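Local coordinates for protein tryptophan--tRNA ligase (Aeropyrum pernix, PDB 3A04) that catalyses the ATP-dependent attachment of L-tryptophan to tRNA(Trp), releasing AMP and diphosphate, as a class I aminoacyl-tRNA synthetase, at residues A64-T75 with G206-V214; A194-D202 with V235-S243. All blocks are in the same frame, centred on the assembly; numbering follows the deposited sequence.

How the contacts relate
From the N terminus, the chain runs through 64-75, the end of helix 58-66 and the start of strand 72-77. It reaches 194-202, the last turn of helix 183-197 and the residues after it, before returning as 206-214 to close contact 1 over 130 residues. Helix 219-231 then leads to 235-243, which closes contact 2 over 32 residues. The two loops therefore cross. Contact 1 pairs two parallel strands inside the class I catalytic sheet; contact 2 ties the residues at and after helix 183-197 to the lead-in of the neighbouring strand 242-246. With centres about 10 Å apart, they meet directly, H209 ND1 lying 2.8 Å from E239 OE2, a probable hydrogen bond.

Contact 1 (A64-T75 with G206-V214); sequences AKARGERVAVLT and GYRHVVVPV
Y207 lies against R70 and A72 where strands 72-77 and 210-215 come together as parallel neighbours in the class I Rossmann-type sheet; strand 72-77 runs on almost directly into the 'HIGH' region. R70 CG meets the edge of the tyrosine ring at CE1 (3.5 Å), and A72 CB packs on Y207 CB; F105 of the next strand meets the same ring, and the R70 guanidinium turns to D145 and G101 O. H209 lies beside the end of helix 58-66 and, with CG anti to its carbonyl carbon (chi1 -58°), sets its ring between A64 CB, a CH-pi contact 3.6 Å from the centroid, and R208 CG on the opposite face. NE2 gives a weak bond to E69 OE1 (3.3 Å), which lies in the ring plane although the carboxylate stands at 88° to it; ND1 is held by E239. E69 OE2 forms a salt bridge with R67 NE (2.7 Å), so an alanine here would probably leave the R67 guanidinium without this carboxylate and H209 NE2 without its weak acceptor. Water 1 joins H209 N to R70 O. From H209 on, the backbones are joined by three hydrogen bonds of the parallel sheet: A72 N to H209 O, V211 N to A72 O and L74 N to V211 O. V210 CG1 touches L74 CB on one face, V211 CG1 touches V73 CB on the other (3.8 Å). L74 O is buried without a polar partner, facing V212 CG1 and P213 CD. P213 CD also meets V73 CG2 (3.6 Å), and water 2 bridges P213 O and T75 OG1, 2.7 Å from each.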
ATOM      1  N   ALA A  64       2.836   8.538  31.067  1.00 34.73           N
ATOM      2  CA  ALA A  64       1.382   8.429  30.718  1.00 34.74           C
ATOM      3  C   ALA A  64       0.622   7.406  31.558  1.00 36.02           C
ATOM      4  O   ALA A  64      -0.528   7.655  32.095  1.00 35.64           O
ATOM      5  CB  ALA A  64       1.231   8.098  29.225  1.00 33.76           C
ATOM      6  N   LYS A  65       1.238   6.204  31.694  1.00 35.43           N
ATOM      7  CA  LYS A  65       0.585   5.194  32.484  1.00 35.53           C
ATOM      8  C   LYS A  65       0.302   5.618  33.941  1.00 36.26           C
ATOM      9  O   LYS A  65      -0.776   5.267  34.496  1.00 36.86           O
ATOM     10  CB  LYS A  65       1.439   3.933  32.515  1.00 35.76           C
ATOM     11  CG  LYS A  65       0.702   2.718  33.007  1.00 37.09           C
ATOM     12  CD  LYS A  65       1.692   1.528  32.984  1.00 33.81           C
ATOM     13  CE  LYS A  65       0.888   0.244  32.999  1.00 38.17           C
ATOM     14  NZ  LYS A  65       0.048   0.058  34.251  1.00 34.52           N
ATOM     15  N   ALA A  66       1.293   6.213  34.577  1.00 36.72           N
ATOM     16  CA  ALA A  66       1.112   6.676  35.974  1.00 40.65           C
ATOM     17  C   ALA A  66      -0.016   7.741  36.135  1.00 41.06           C
ATOM     18  O   ALA A  66      -0.640   7.799  37.166  1.00 41.86           O
ATOM     19  CB  ALA A  66       2.454   7.156  36.596  1.00 40.35           C
ATOM     20  N   ARG A  67      -0.312   8.549  35.128  1.00 41.40           N
ATOM     21  CA  ARG A  67      -1.383   9.503  35.329  1.00 41.88           C
ATOM     22  C   ARG A  67      -2.680   8.884  34.912  1.00 43.29           C
ATOM     23  O   ARG A  67      -3.719   9.568  34.946  1.00 44.24           O
ATOM     24  CB  ARG A  67      -1.167  10.822  34.607  1.00 42.02           C
ATOM     25  CG  ARG A  67      -0.936  10.741  33.105  1.00 42.93           C
ATOM     26  CD  ARG A  67      -1.046  12.173  32.500  1.00 39.90           C
ATOM     27  NE  ARG A  67      -0.608  12.140  31.119  1.00 41.78           N
ATOM     28  CZ  ARG A  67       0.638  12.336  30.721  1.00 41.14           C
ATOM     29  NH1 ARG A  67       1.574  12.623  31.601  1.00 38.56           N
ATOM     30  NH2 ARG A  67       0.938  12.224  29.420  1.00 42.70           N
ATOM     31  N   GLY A  68      -2.631   7.593  34.497  1.00 40.58           N
ATOM     32  CA  GLY A  68      -3.864   6.826  34.332  1.00 39.10           C
ATOM     33  C   GLY A  68      -4.263   6.598  32.886  1.00 38.95           C
ATOM     34  O   GLY A  68      -5.377   6.070  32.614  1.00 39.52           O
ATOM     35  N   GLU A  69      -3.388   6.961  31.957  1.00 37.52           N
ATOM     36  CA  GLU A  69      -3.720   6.753  30.517  1.00 38.88           C
ATOM     37  C   GLU A  69      -3.547   5.212  30.177  1.00 37.73           C
ATOM     38  O   GLU A  69      -2.654   4.579  30.781  1.00 38.24           O
ATOM     39  CB  GLU A  69      -2.823   7.658  29.598  1.00 38.73           C
ATOM     40  CG  GLU A  69      -3.304   9.179  29.352  1.00 38.96           C
ATOM     41  CD  GLU A  69      -2.361  10.084  28.477  1.00 37.30           C
ATOM     42  OE1 GLU A  69      -2.493  10.388  27.270  1.00 21.24           O
ATOM     43  OE2 GLU A  69      -1.472  10.627  29.071  1.00 40.89           O
ATOM     44  N   ARG A  70      -4.376   4.626  29.305  1.00 35.95           N
ATOM     45  CA  ARG A  70      -4.109   3.202  28.907  1.00 38.07           C
ATOM     46  C   ARG A  70      -2.944   3.263  27.887  1.00 36.47           C
ATOM     47  O   ARG A  70      -2.979   4.128  26.986  1.00 36.27           O
ATOM     48  CB  ARG A  70      -5.329   2.475  28.338  1.00 39.72           C
ATOM     49  CG  ARG A  70      -5.105   0.902  28.191  1.00 43.56           C
ATOM     50  CD  ARG A  70      -5.112   0.104  29.496  1.00 50.00           C
ATOM     51  NE  ARG A  70      -4.916  -1.357  29.329  1.00 52.08           N
ATOM     52  CZ  ARG A  70      -5.676  -2.171  28.575  1.00 51.95           C
ATOM     53  NH1 ARG A  70      -6.693  -1.691  27.821  1.00 52.73           N
ATOM     54  NH2 ARG A  70      -5.378  -3.464  28.512  1.00 45.80           N
ATOM     55  N   VAL A  71      -1.886   2.455  28.101  1.00 33.70           N
ATOM     56  CA  VAL A  71      -0.653   2.432  27.233  1.00 32.90           C
ATOM     57  C   VAL A  71      -0.587   1.076  26.507  1.00 32.12           C
ATOM     58  O   VAL A  71      -1.287   0.161  26.922  1.00 31.20           O
ATOM     59  CB  VAL A  71       0.659   2.720  27.959  1.00 33.18           C
ATOM     60  CG1 VAL A  71       0.709   4.173  28.389  1.00 37.79           C
ATOM     61  CG2 VAL A  71       0.937   1.779  29.240  1.00 31.27           C
ATOM     62  N   ALA A  72       0.207   0.970  25.442  1.00 30.56           N
ATOM     63  CA  ALA A  72       0.179  -0.224  24.588  1.00 28.28           C
ATOM     64  C   ALA A  72       1.581  -0.703  24.251  1.00 26.61           C
ATOM     65  O   ALA A  72       2.547   0.044  24.323  1.00 26.93           O
ATOM     66  CB  ALA A  72      -0.636   0.024  23.262  1.00 28.41           C
ATOM     67  N   VAL A  73       1.674  -1.980  23.914  1.00 25.62           N
ATOM     68  CA  VAL A  73       2.885  -2.519  23.351  1.00 26.08           C
ATOM     69  C   VAL A  73       2.465  -3.213  22.077  1.00 26.18           C
ATOM     70  O   VAL A  73       1.349  -3.801  22.008  1.00 28.11           O
ATOM     71  CB  VAL A  73       3.623  -3.520  24.367  1.00 24.43           C
ATOM     72  CG1 VAL A  73       2.692  -4.659  24.840  1.00 25.23           C
ATOM     73  CG2 VAL A  73       4.874  -4.105  23.677  1.00 21.37           C
ATOM     74  N   LEU A  74       3.339  -3.170  21.063  1.00 29.24           N
ATOM     75  CA  LEU A  74       3.032  -3.715  19.775  1.00 28.57           C
ATOM     76  C   LEU A  74       4.241  -4.503  19.304  1.00 27.46           C
ATOM     77  O   LEU A  74       5.390  -4.029  19.477  1.00 28.30           O
ATOM     78  CB  LEU A  74       2.738  -2.523  18.774  1.00 30.09           C
ATOM     79  CG  LEU A  74       2.565  -3.238  17.413  1.00 34.73           C
ATOM     80  CD1 LEU A  74       1.235  -3.325  16.759  1.00 37.10           C
ATOM     81  CD2 LEU A  74       3.759  -3.032  16.390  1.00 32.60           C
ATOM     82  N   THR A  75       4.047  -5.687  18.701  1.00 24.98           N
ATOM     83  CA  THR A  75       5.154  -6.252  17.955  1.00 25.60           C
ATOM     84  C   THR A  75       4.578  -7.024  16.774  1.00 26.19           C
ATOM     85  O   THR A  75       3.353  -7.273  16.711  1.00 28.10           O
ATOM     86  CB  THR A  75       5.989  -7.260  18.885  1.00 27.50           C
ATOM     87  OG1 THR A  75       7.142  -7.697  18.166  1.00 31.11           O
ATOM     88  CG2 THR A  75       5.106  -8.494  19.192  1.00 29.68           C
ATOM     89  N   GLY A 206      -6.939   4.458  19.883  1.00 28.28           N
ATOM     90  CA  GLY A 206      -6.408   5.744  20.265  1.00 30.26           C
ATOM     91  C   GLY A 206      -5.221   5.722  21.231  1.00 29.65           C
ATOM     92  O   GLY A 206      -5.128   6.596  22.163  1.00 29.28           O
ATOM     93  N   TYR A 207      -4.356   4.719  21.046  1.00 27.48           N
ATOM     94  CA  TYR A 207      -3.222   4.474  21.934  1.00 28.93           C
ATOM     95  C   TYR A 207      -1.990   5.255  21.479  1.00 28.95           C
ATOM     96  O   TYR A 207      -1.140   4.819  20.670  1.00 25.97           O
ATOM     97  CB  TYR A 207      -2.893   2.966  22.096  1.00 27.14           C
ATOM     98  CG  TYR A 207      -3.989   2.131  22.735  1.00 29.32           C
ATOM     99  CD1 TYR A 207      -4.005   1.899  24.131  1.00 31.74           C
ATOM    100  CD2 TYR A 207      -4.920   1.480  21.957  1.00 28.15           C
ATOM    101  CE1 TYR A 207      -5.003   1.104  24.710  1.00 31.78           C
ATOM    102  CE2 TYR A 207      -5.923   0.675  22.549  1.00 29.25           C
ATOM    103  CZ  TYR A 207      -5.939   0.521  23.926  1.00 34.30           C
ATOM    104  OH  TYR A 207      -6.916  -0.265  24.529  1.00 34.78           O
ATOM    105  N   ARG A 208      -1.911   6.471  21.956  1.00 29.17           N
ATOM    106  CA  ARG A 208      -0.858   7.305  21.507  1.00 29.05           C
ATOM    107  C   ARG A 208       0.500   6.852  22.064  1.00 29.63           C
ATOM    108  O   ARG A 208       1.553   7.004  21.410  1.00 28.21           O
ATOM    109  CB  ARG A 208      -1.150   8.746  22.029  1.00 30.33           C
ATOM    110  CG  ARG A 208       0.159   9.539  22.077  1.00 33.68           C
ATOM    111  CD  ARG A 208      -0.151  11.027  22.275  1.00 42.43           C
ATOM    112  NE  ARG A 208      -0.851  11.588  21.100  1.00 40.43           N
ATOM    113  CZ  ARG A 208      -1.303  12.841  21.128  1.00 45.98           C
ATOM    114  NH1 ARG A 208      -1.164  13.570  22.263  1.00 43.61           N
ATOM    115  NH2 ARG A 208      -1.881  13.344  20.062  1.00 47.27           N
ATOM    116  N   HIS A 209       0.479   6.280  23.255  1.00 28.98           N
ATOM    117  CA  HIS A 209       1.737   5.908  23.894  1.00 29.43           C
ATOM    118  C   HIS A 209       1.974   4.381  23.659  1.00 30.53           C
ATOM    119  O   HIS A 209       1.287   3.554  24.270  1.00 29.20           O
ATOM    120  CB  HIS A 209       1.595   6.239  25.354  1.00 30.13           C
ATOM    121  CG  HIS A 209       1.272   7.683  25.592  1.00 31.69           C
ATOM    122  ND1 HIS A 209       2.205   8.665  25.349  1.00 30.55           N
ATOM    123  CD2 HIS A 209       0.132   8.325  25.952  1.00 30.51           C
ATOM    124  CE1 HIS A 209       1.669   9.857  25.560  1.00 37.19           C
ATOM    125  NE2 HIS A 209       0.411   9.687  25.896  1.00 32.95           N
ATOM    126  N   VAL A 210       2.914   4.049  22.788  1.00 29.86           N
ATOM    127  CA  VAL A 210       3.122   2.646  22.382  1.00 31.44           C
ATOM    128  C   VAL A 210       4.593   2.338  22.540  1.00 29.88           C
ATOM    129  O   VAL A 210       5.431   3.146  22.174  1.00 30.04           O
ATOM    130  CB  VAL A 210       2.877   2.454  20.858  1.00 32.72           C
ATOM    131  CG1 VAL A 210       2.872   0.894  20.494  1.00 33.98           C
ATOM    132  CG2 VAL A 210       1.622   3.075  20.472  1.00 36.45           C
ATOM    133  N   VAL A 211       4.924   1.139  23.032  1.00 29.28           N
ATOM    134  CA  VAL A 211       6.326   0.780  23.133  1.00 27.38           C
ATOM    135  C   VAL A 211       6.516  -0.448  22.258  1.00 27.37           C
ATOM    136  O   VAL A 211       5.591  -1.255  22.085  1.00 25.81           O
ATOM    137  CB  VAL A 211       6.759   0.528  24.646  1.00 27.94           C
ATOM    138  CG1 VAL A 211       5.882  -0.663  25.359  1.00 24.70           C
ATOM    139  CG2 VAL A 211       8.307   0.273  24.726  1.00 26.77           C
ATOM    140  N   VAL A 212       7.678  -0.569  21.617  1.00 26.85           N
ATOM    141  CA  VAL A 212       7.951  -1.710  20.745  1.00 26.95           C
ATOM    142  C   VAL A 212       9.221  -2.381  21.271  1.00 28.54           C
ATOM    143  O   VAL A 212      10.309  -1.718  21.344  1.00 28.12           O
ATOM    144  CB  VAL A 212       8.230  -1.224  19.326  1.00 27.62           C
ATOM    145  CG1 VAL A 212       8.427  -2.400  18.307  1.00 30.54           C
ATOM    146  CG2 VAL A 212       7.034  -0.277  18.807  1.00 31.15           C
ATOM    147  N   PRO A 213       9.141  -3.700  21.620  1.00 30.28           N
ATOM    148  CA  PRO A 213      10.374  -4.316  22.102  1.00 30.02           C
ATOM    149  C   PRO A 213      11.187  -4.874  20.958  1.00 30.85           C
ATOM    150  O   PRO A 213      10.647  -5.634  20.149  1.00 32.92           O
ATOM    151  CB  PRO A 213       9.867  -5.439  23.018  1.00 31.70           C
ATOM    152  CG  PRO A 213       8.520  -5.888  22.427  1.00 32.90           C
ATOM    153  CD  PRO A 213       7.955  -4.561  21.800  1.00 30.47           C
ATOM    154  N   VAL A 214      12.469  -4.547  20.870  1.00 29.05           N
ATOM    155  CA  VAL A 214      13.236  -4.940  19.683  1.00 31.47           C
ATOM    156  C   VAL A 214      14.692  -5.269  20.063  1.00 32.59           C
ATOM    157  O   VAL A 214      15.106  -5.013  21.201  1.00 29.95           O
ATOM    158  CB  VAL A 214      13.356  -3.822  18.600  1.00 32.25           C
ATOM    159  CG1 VAL A 214      12.026  -3.450  17.944  1.00 32.30           C
ATOM    160  CG2 VAL A 214      13.978  -2.576  19.159  1.00 33.43           C
TER
HETATM  161  O   HOH W   1      -1.833   5.314  24.733  1.00 35.43           O
HETATM  162  O   HOH W   2       9.045  -5.832  17.985  1.00 47.83           O

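Contact 2 (A194-D202 with V235-S243); sequences ADILHVQLD and VVELERPAS
A glutamine side chain just past helix 183-197 docks onto the extended run leading into strand 242-246. Q200 OE1 accepts from E239 N at 2.6 Å. Q200 NE2 donates to E239 O at 2.8 Å, so the amide meets both the N-H and the C=O of one residue, as an antiparallel strand does at a hydrogen-bonded pair. Both bonds are nearly straight (167° and 165°), and each acceptor is approached in its carbonyl plane, on a lone pair; together they fix which way round the amide lies. The Q200 chain is extended beyond CG, which carries the amide across to this backbone. Water 3 gives OE1 a further hydrogen bond and also donates to E237 O. Apolar contacts flank the amide. L238 CD2 packs on Q200 CB (3.9 Å), so the glutamine is held by its aliphatic part as well as its polar end. Toward strand 242-246, L197 CD2 lies against E239 O and P241 CD, and I196 CG2 meets P241 CB at 3.6 Å, the isoleucine and proline crossing at about a right angle. Toward V235, L201 CD2 touches V236 CG2 (3.7 Å), again at about a right angle. F372 of the second subunit packs on both L201 and V236, placing this end of the contact at the dimer interface. Elsewhere helix 156-165 covers A194, L197 and L201, while T225 of helix 219-231 touches I196 and L197. I196 also rests on V212 of strand 210-215, whose backbone bonds with A242 carry the 235-243 run into the central sheet.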
ATOM      1  N   ALA A 194       3.323   1.393   9.606  1.00 23.41           N
ATOM      2  CA  ALA A 194       1.883   1.416   9.956  1.00 24.89           C
ATOM      3  C   ALA A 194       1.518   0.466  11.072  1.00 22.98           C
ATOM      4  O   ALA A 194       0.637   0.776  11.935  1.00 24.92           O
ATOM      5  CB  ALA A 194       1.032   1.132   8.681  1.00 23.56           C
ATOM      6  N   ASP A 195       2.094  -0.736  11.065  1.00 25.17           N
ATOM      7  CA  ASP A 195       1.838  -1.658  12.219  1.00 25.69           C
ATOM      8  C   ASP A 195       2.093  -0.915  13.562  1.00 26.02           C
ATOM      9  O   ASP A 195       1.283  -0.970  14.485  1.00 27.47           O
ATOM     10  CB  ASP A 195       2.766  -2.908  12.139  1.00 24.74           C
ATOM     11  CG  ASP A 195       2.331  -3.874  11.040  1.00 29.23           C
ATOM     12  OD1 ASP A 195       1.104  -3.891  10.703  1.00 31.32           O
ATOM     13  OD2 ASP A 195       3.196  -4.566  10.456  1.00 29.72           O
ATOM     14  N   ILE A 196       3.236  -0.236  13.682  1.00 25.96           N
ATOM     15  CA  ILE A 196       3.536   0.499  14.933  1.00 25.08           C
ATOM     16  C   ILE A 196       2.603   1.689  15.201  1.00 25.48           C
ATOM     17  O   ILE A 196       2.064   1.862  16.317  1.00 26.23           O
ATOM     18  CB  ILE A 196       5.020   0.971  14.901  1.00 24.85           C
ATOM     19  CG1 ILE A 196       5.910  -0.290  14.826  1.00 25.57           C
ATOM     20  CG2 ILE A 196       5.317   1.919  16.096  1.00 25.13           C
ATOM     21  CD1 ILE A 196       7.419  -0.029  14.339  1.00 29.56           C
ATOM     22  N   LEU A 197       2.401   2.521  14.189  1.00 26.38           N
ATOM     23  CA  LEU A 197       1.740   3.813  14.408  1.00 26.16           C
ATOM     24  C   LEU A 197       0.230   3.708  14.367  1.00 26.47           C
ATOM     25  O   LEU A 197      -0.388   4.570  14.903  1.00 26.38           O
ATOM     26  CB  LEU A 197       2.205   4.771  13.290  1.00 27.07           C
ATOM     27  CG  LEU A 197       3.700   5.122  13.448  1.00 24.34           C
ATOM     28  CD1 LEU A 197       4.183   5.854  12.225  1.00 26.97           C
ATOM     29  CD2 LEU A 197       4.062   5.930  14.738  1.00 26.96           C
ATOM     30  N   HIS A 198      -0.394   2.715  13.681  1.00 25.70           N
ATOM     31  CA  HIS A 198      -1.849   2.775  13.454  1.00 24.51           C
ATOM     32  C   HIS A 198      -2.617   2.667  14.774  1.00 26.08           C
ATOM     33  O   HIS A 198      -3.747   3.092  14.857  1.00 26.19           O
ATOM     34  CB  HIS A 198      -2.370   1.640  12.519  1.00 25.90           C
ATOM     35  CG  HIS A 198      -2.501   0.296  13.195  1.00 26.93           C
ATOM     36  ND1 HIS A 198      -1.411  -0.462  13.578  1.00 27.71           N
ATOM     37  CD2 HIS A 198      -3.613  -0.425  13.555  1.00 27.09           C
ATOM     38  CE1 HIS A 198      -1.833  -1.601  14.128  1.00 26.65           C
ATOM     39  NE2 HIS A 198      -3.161  -1.590  14.154  1.00 30.66           N
ATOM     40  N   VAL A 199      -2.015   2.068  15.811  1.00 24.86           N
ATOM     41  CA  VAL A 199      -2.746   1.917  17.085  1.00 26.50           C
ATOM     42  C   VAL A 199      -3.086   3.252  17.771  1.00 26.58           C
ATOM     43  O   VAL A 199      -3.987   3.338  18.639  1.00 27.11           O
ATOM     44  CB  VAL A 199      -1.959   0.996  18.112  1.00 27.12           C
ATOM     45  CG1 VAL A 199      -1.684  -0.329  17.465  1.00 26.87           C
ATOM     46  CG2 VAL A 199      -0.681   1.702  18.703  1.00 27.97           C
ATOM     47  N   GLN A 200      -2.394   4.285  17.322  1.00 26.46           N
ATOM     48  CA  GLN A 200      -2.660   5.664  17.753  1.00 28.33           C
ATOM     49  C   GLN A 200      -3.928   6.286  17.148  1.00 28.83           C
ATOM     50  O   GLN A 200      -4.446   7.259  17.677  1.00 28.75           O
ATOM     51  CB  GLN A 200      -1.472   6.521  17.323  1.00 26.05           C
ATOM     52  CG  GLN A 200      -0.174   6.076  17.979  1.00 24.24           C
ATOM     53  CD  GLN A 200       0.913   7.165  17.760  1.00 28.55           C
ATOM     54  OE1 GLN A 200       0.679   8.367  17.994  1.00 31.67           O
ATOM     55  NE2 GLN A 200       2.065   6.751  17.470  1.00 27.76           N
ATOM     56  N   LEU A 201      -4.445   5.723  16.065  1.00 27.07           N
ATOM     57  CA  LEU A 201      -5.721   6.230  15.517  1.00 27.99           C
ATOM     58  C   LEU A 201      -6.912   5.862  16.371  1.00 28.93           C
ATOM     59  O   LEU A 201      -6.957   4.759  16.916  1.00 28.40           O
ATOM     60  CB  LEU A 201      -5.952   5.663  14.103  1.00 25.82           C
ATOM     61  CG  LEU A 201      -4.762   5.859  13.090  1.00 26.89           C
ATOM     62  CD1 LEU A 201      -5.019   5.024  11.796  1.00 26.29           C
ATOM     63  CD2 LEU A 201      -4.565   7.400  12.784  1.00 27.60           C
ATOM     64  N   ASP A 202      -7.930   6.733  16.403  1.00 28.96           N
ATOM     65  CA  ASP A 202      -9.107   6.481  17.187  1.00 31.89           C
ATOM     66  C   ASP A 202      -9.762   5.191  16.776  1.00 31.33           C
ATOM     67  O   ASP A 202     -10.235   4.477  17.631  1.00 31.75           O
ATOM     68  CB  ASP A 202     -10.068   7.665  17.026  1.00 33.78           C
ATOM     69  CG  ASP A 202      -9.422   8.942  17.612  1.00 37.31           C
ATOM     70  OD1 ASP A 202      -8.646   8.819  18.619  1.00 41.51           O
ATOM     71  OD2 ASP A 202      -9.606  10.003  17.023  1.00 42.94           O
ATOM     72  N   VAL A 235      -1.348  16.299   9.113  1.00 35.35           N
ATOM     73  CA  VAL A 235      -2.164  15.352   8.397  1.00 35.33           C
ATOM     74  C   VAL A 235      -2.811  14.422   9.370  1.00 35.00           C
ATOM     75  O   VAL A 235      -4.025  14.297   9.385  1.00 34.60           O
ATOM     76  CB  VAL A 235      -1.252  14.570   7.433  1.00 37.38           C
ATOM     77  CG1 VAL A 235      -2.040  13.695   6.559  1.00 36.16           C
ATOM     78  CG2 VAL A 235      -0.475  15.546   6.643  1.00 35.56           C
ATOM     79  N   VAL A 236      -2.002  13.821  10.243  1.00 35.03           N
ATOM     80  CA  VAL A 236      -2.592  13.108  11.332  1.00 35.97           C
ATOM     81  C   VAL A 236      -1.508  13.175  12.444  1.00 34.61           C
ATOM     82  O   VAL A 236      -0.287  13.035  12.210  1.00 33.94           O
ATOM     83  CB  VAL A 236      -2.986  11.613  10.910  1.00 38.64           C
ATOM     84  CG1 VAL A 236      -1.796  10.853  10.667  1.00 38.54           C
ATOM     85  CG2 VAL A 236      -3.710  10.895  12.059  1.00 39.89           C
ATOM     86  N   GLU A 237      -1.963  13.433  13.658  1.00 32.80           N
ATOM     87  CA  GLU A 237      -1.033  13.732  14.747  1.00 35.21           C
ATOM     88  C   GLU A 237      -0.610  12.379  15.413  1.00 35.12           C
ATOM     89  O   GLU A 237      -1.458  11.632  15.959  1.00 34.70           O
ATOM     90  CB  GLU A 237      -1.750  14.663  15.773  1.00 36.36           C
ATOM     91  CG  GLU A 237      -2.102  16.103  15.177  1.00 40.26           C
ATOM     92  CD  GLU A 237      -1.006  16.687  14.246  1.00 43.59           C
ATOM     93  OE1 GLU A 237       0.095  17.011  14.727  1.00 46.44           O
ATOM     94  OE2 GLU A 237      -1.244  16.830  13.006  1.00 47.16           O
ATOM     95  N   LEU A 238       0.663  12.073  15.311  1.00 32.13           N
ATOM     96  CA  LEU A 238       1.226  10.794  15.787  1.00 32.61           C
ATOM     97  C   LEU A 238       2.359  11.092  16.717  1.00 33.22           C
ATOM     98  O   LEU A 238       3.137  12.008  16.499  1.00 35.37           O
ATOM     99  CB  LEU A 238       1.731   9.964  14.609  1.00 30.73           C
ATOM    100  CG  LEU A 238       0.654   9.581  13.573  1.00 32.77           C
ATOM    101  CD1 LEU A 238       1.269   9.046  12.253  1.00 31.05           C
ATOM    102  CD2 LEU A 238      -0.408   8.581  14.169  1.00 29.48           C
ATOM    103  N   GLU A 239       2.459  10.301  17.772  1.00 33.88           N
ATOM    104  CA  GLU A 239       3.597  10.360  18.658  1.00 31.25           C
ATOM    105  C   GLU A 239       4.702   9.381  18.176  1.00 31.98           C
ATOM    106  O   GLU A 239       4.440   8.242  17.620  1.00 29.53           O
ATOM    107  CB  GLU A 239       3.138  10.097  20.126  1.00 31.34           C
ATOM    108  CG  GLU A 239       4.393   9.897  21.139  1.00 37.92           C
ATOM    109  CD  GLU A 239       4.089   9.980  22.669  1.00 48.07           C
ATOM    110  OE1 GLU A 239       3.673  11.103  23.052  1.00 51.07           O
ATOM    111  OE2 GLU A 239       4.303   8.962  23.495  1.00 46.98           O
ATOM    112  N   ARG A 240       5.950   9.791  18.411  1.00 29.51           N
ATOM    113  CA  ARG A 240       7.096   8.941  18.125  1.00 31.29           C
ATOM    114  C   ARG A 240       7.035   7.671  19.040  1.00 30.89           C
ATOM    115  O   ARG A 240       6.798   7.787  20.238  1.00 30.24           O
ATOM    116  CB  ARG A 240       8.393   9.724  18.411  1.00 30.17           C
ATOM    117  CG  ARG A 240       8.657  10.777  17.304  1.00 30.80           C
ATOM    118  CD  ARG A 240      10.039  11.516  17.543  1.00 31.41           C
ATOM    119  NE  ARG A 240      10.006  12.285  18.778  1.00 38.91           N
ATOM    120  CZ  ARG A 240       9.448  13.494  18.954  1.00 43.43           C
ATOM    121  NH1 ARG A 240       8.892  14.164  17.925  1.00 39.31           N
ATOM    122  NH2 ARG A 240       9.487  14.061  20.181  1.00 38.64           N
ATOM    123  N   PRO A 241       7.146   6.466  18.456  1.00 29.48           N
ATOM    124  CA  PRO A 241       7.040   5.289  19.362  1.00 28.92           C
ATOM    125  C   PRO A 241       8.267   5.102  20.239  1.00 30.05           C
ATOM    126  O   PRO A 241       9.385   5.336  19.800  1.00 29.59           O
ATOM    127  CB  PRO A 241       6.942   4.097  18.387  1.00 28.72           C
ATOM    128  CG  PRO A 241       7.589   4.680  17.032  1.00 28.63           C
ATOM    129  CD  PRO A 241       7.021   6.109  17.042  1.00 27.61           C
ATOM    130  N   ALA A 242       8.029   4.655  21.453  1.00 29.99           N
ATOM    131  CA  ALA A 242       9.086   4.239  22.401  1.00 29.32           C
ATOM    132  C   ALA A 242       9.546   2.807  22.092  1.00 28.67           C
ATOM    133  O   ALA A 242       8.908   2.124  21.315  1.00 27.28           O
ATOM    134  CB  ALA A 242       8.564   4.349  23.846  1.00 26.26           C
ATOM    135  N   SER A 243      10.683   2.401  22.656  1.00 27.60           N
ATOM    136  CA  SER A 243      11.235   1.116  22.429  1.00 27.32           C
ATOM    137  C   SER A 243      11.994   0.607  23.649  1.00 29.68           C
ATOM    138  O   SER A 243      12.483   1.405  24.497  1.00 27.59           O
ATOM    139  CB  SER A 243      12.141   1.141  21.187  1.00 29.02           C
ATOM    140  OG  SER A 243      13.006   2.278  21.170  1.00 28.76           O
TER
HETATM  141  O   HOH W   3      -1.284  10.263  18.810  1.00 42.61           O